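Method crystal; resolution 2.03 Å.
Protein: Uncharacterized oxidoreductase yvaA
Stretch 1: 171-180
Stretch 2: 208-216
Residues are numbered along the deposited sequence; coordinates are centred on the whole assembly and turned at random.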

# COMPACT_ATOMS: atom_id res chain seq x y z
N ALA B 171 16.64 7.21 -19.30
CA ALA B 171 15.31 6.78 -18.88
C ALA B 171 15.31 5.34 -18.34
O ALA B 171 14.59 4.49 -18.86
CB ALA B 171 14.30 6.92 -20.04
N THR B 172 16.14 5.04 -17.34
CA THR B 172 16.34 3.63 -16.91
C THR B 172 15.56 3.32 -15.61
O THR B 172 15.11 4.23 -14.93
CB THR B 172 17.81 3.34 -16.61
OG1 THR B 172 18.27 4.30 -15.65
CG2 THR B 172 18.68 3.43 -17.90
N GLY B 173 15.43 2.05 -15.26
CA GLY B 173 14.91 1.69 -13.93
C GLY B 173 13.41 1.43 -13.98
O GLY B 173 12.76 1.67 -15.02
N THR B 174 12.84 1.00 -12.86
CA THR B 174 11.49 0.46 -12.91
C THR B 174 10.38 1.54 -12.86
O THR B 174 9.25 1.24 -13.22
CB THR B 174 11.23 -0.51 -11.76
OG1 THR B 174 11.59 0.16 -10.56
CG2 THR B 174 12.02 -1.87 -11.95
N LEU B 175 10.68 2.73 -12.37
CA LEU B 175 9.67 3.80 -12.38
C LEU B 175 9.36 4.26 -13.82
O LEU B 175 8.19 4.39 -14.22
CB LEU B 175 10.13 4.99 -11.49
CG LEU B 175 9.26 6.25 -11.50
CD1 LEU B 175 7.81 5.96 -11.01
CD2 LEU B 175 9.92 7.41 -10.71
N TYR B 176 10.40 4.46 -14.63
CA TYR B 176 10.19 4.69 -16.07
C TYR B 176 9.57 3.48 -16.76
O TYR B 176 8.61 3.61 -17.52
CB TYR B 176 11.50 5.00 -16.78
CG TYR B 176 11.93 6.44 -16.62
CD1 TYR B 176 12.93 6.79 -15.71
CD2 TYR B 176 11.34 7.43 -17.39
CE1 TYR B 176 13.35 8.13 -15.60
CE2 TYR B 176 11.73 8.77 -17.28
CZ TYR B 176 12.73 9.11 -16.39
OH TYR B 176 13.09 10.45 -16.29
N ASP B 177 10.10 2.30 -16.49
CA ASP B 177 9.68 1.15 -17.25
C ASP B 177 8.29 0.59 -16.85
O ASP B 177 7.47 0.27 -17.70
CB ASP B 177 10.72 0.05 -17.15
CG ASP B 177 10.39 -1.12 -18.03
OD1 ASP B 177 9.73 -0.93 -19.08
OD2 ASP B 177 10.77 -2.24 -17.69
N LEU B 178 8.01 0.53 -15.56
CA LEU B 178 6.76 -0.06 -15.07
C LEU B 178 5.85 1.00 -14.51
O LEU B 178 4.64 1.00 -14.78
CB LEU B 178 7.03 -1.12 -13.97
CG LEU B 178 8.02 -2.27 -14.27
CD1 LEU B 178 7.97 -3.28 -13.11
CD2 LEU B 178 7.81 -2.97 -15.57
N GLY B 179 6.43 1.91 -13.72
CA GLY B 179 5.66 2.99 -13.10
C GLY B 179 4.88 3.80 -14.13
O GLY B 179 3.74 4.19 -13.87
N SER B 180 5.49 4.00 -15.31
CA SER B 180 4.86 4.78 -16.38
C SER B 180 3.48 4.22 -16.75
O SER B 180 2.52 4.96 -16.91
CB SER B 180 5.80 4.95 -17.60
OG SER B 180 6.10 3.73 -18.22
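Stretch 2, residues 208-216: ETVDYFHLT

Stretch 2 lies against the start of the helix in stretch 1 as a loop and strand, held by one backbone hydrogen bond and a small apolar cluster around Phe213. The contact buries 432 Å², both sides summed. Residues 208-211 are loop or turn, and 212-216 form a strand that continues later in the chain. The strand and helix 174-180 run in broadly the same sense, with 56° between their N-to-C directions and a signed crossing angle of -56°. Their axes approach to 8.6 Å.

The backbones are nearest where the loop passes the helix N-terminus: the CA atoms of Gly173 and Val210 are 4.5 Å apart. Val210 O accepts the hydrogen bond from Thr174 N at 3.0 Å, and it also lies 3.2 Å from Gly173 CA. Gly173 is the N-cap residue, with phi 95° and psi 175°. An ideal CB on it would clash with Val210 CB at 3.0 Å. Beside this point, Thr209 CG2 lies 3.3 Å from Thr172 OG1.

Thr174 points toward stretch 2, and its OG1 sits 3.4 Å from Asp211 CA. A water links the two residues: it is 2.7 Å from Thr174 OG1 and donates a weak hydrogen bond to Asp211 O at 3.1 Å.

Along the strand, side chains alternate. Phe213 and Leu215 point toward the helix; Tyr212 and His214 point away. Phe213, chi1 63° (p), has the largest area covered by stretch 1. Leu175 CD1 lies over one face of its ring, 4.3 Å from the centroid, and makes a CH-pi contact. The same Leu175 CD1 reaches Leu215 CD1 at 3.9 Å. Farther along the helix, Gly179 CA comes within 3.7 Å of Phe213 CZ. An ideal CB on Gly179 would point toward stretch 2, 3.5 Å from Phe213 CZ; its clash would be within the helix, with Leu175 O at 2.5 Å.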

# COMPACT_ATOMS: atom_id res chain seq x y z
N GLU B 208 22.29 -0.51 -9.82
CA GLU B 208 22.68 0.73 -10.51
C GLU B 208 21.50 1.68 -10.66
O GLU B 208 21.64 2.90 -10.52
CB GLU B 208 23.18 0.41 -11.93
CG GLU B 208 24.47 -0.41 -12.01
CD GLU B 208 25.70 0.39 -11.57
OE1 GLU B 208 25.92 0.52 -10.33
OE2 GLU B 208 26.44 0.88 -12.46
N THR B 209 20.36 1.12 -11.02
CA THR B 209 19.22 1.92 -11.39
C THR B 209 18.09 1.72 -10.37
O THR B 209 18.17 0.85 -9.49
CB THR B 209 18.77 1.52 -12.80
OG1 THR B 209 18.60 0.10 -12.83
CG2 THR B 209 19.85 1.93 -13.89
N VAL B 210 17.06 2.54 -10.48
CA VAL B 210 15.89 2.42 -9.65
C VAL B 210 15.26 1.03 -9.80
O VAL B 210 15.07 0.54 -10.90
CB VAL B 210 14.86 3.49 -10.04
CG1 VAL B 210 13.52 3.21 -9.34
CG2 VAL B 210 15.44 4.92 -9.71
N ASP B 211 14.91 0.43 -8.66
CA ASP B 211 14.21 -0.87 -8.66
C ASP B 211 13.04 -0.92 -7.63
O ASP B 211 12.34 -1.95 -7.47
CB ASP B 211 15.21 -2.04 -8.47
CG ASP B 211 15.85 -2.07 -7.07
OD1 ASP B 211 15.26 -1.54 -6.10
OD2 ASP B 211 16.97 -2.66 -6.94
N TYR B 212 12.83 0.22 -7.00
CA TYR B 212 11.77 0.42 -6.04
C TYR B 212 11.20 1.83 -6.16
O TYR B 212 11.94 2.83 -6.21
CB TYR B 212 12.34 0.19 -4.61
CG TYR B 212 11.35 0.48 -3.52
CD1 TYR B 212 10.68 -0.56 -2.86
CD2 TYR B 212 11.07 1.80 -3.14
CE1 TYR B 212 9.75 -0.28 -1.84
CE2 TYR B 212 10.14 2.09 -2.18
CZ TYR B 212 9.47 1.04 -1.53
OH TYR B 212 8.60 1.35 -0.53
N PHE B 213 9.87 1.92 -6.17
CA PHE B 213 9.22 3.23 -6.10
C PHE B 213 7.93 3.12 -5.32
O PHE B 213 7.18 2.10 -5.40
CB PHE B 213 8.96 3.81 -7.52
CG PHE B 213 8.02 2.99 -8.35
CD1 PHE B 213 6.63 3.14 -8.21
CD2 PHE B 213 8.49 2.05 -9.24
CE1 PHE B 213 5.75 2.35 -8.94
CE2 PHE B 213 7.63 1.24 -9.95
CZ PHE B 213 6.25 1.41 -9.83
N HIS B 214 7.65 4.19 -4.61
CA HIS B 214 6.40 4.35 -3.92
C HIS B 214 5.94 5.81 -4.13
O HIS B 214 6.57 6.75 -3.65
CB HIS B 214 6.61 4.10 -2.41
CG HIS B 214 5.32 3.96 -1.68
ND1 HIS B 214 4.55 5.06 -1.33
CD2 HIS B 214 4.61 2.86 -1.34
CE1 HIS B 214 3.44 4.63 -0.75
NE2 HIS B 214 3.45 3.30 -0.75
N LEU B 215 4.86 6.02 -4.87
CA LEU B 215 4.41 7.38 -5.15
C LEU B 215 3.04 7.63 -4.56
O LEU B 215 2.16 6.77 -4.65
CB LEU B 215 4.31 7.61 -6.68
CG LEU B 215 5.50 8.07 -7.51
CD1 LEU B 215 6.67 7.08 -7.42
CD2 LEU B 215 5.02 8.19 -8.96
N THR B 216 2.85 8.81 -3.99
CA THR B 216 1.52 9.27 -3.62
C THR B 216 1.14 10.46 -4.51
O THR B 216 1.85 11.50 -4.51
CB THR B 216 1.46 9.71 -2.12
OG1 THR B 216 1.81 8.60 -1.27
CG2 THR B 216 0.06 10.23 -1.76
O HOH W 1 9.80 -1.22 -9.05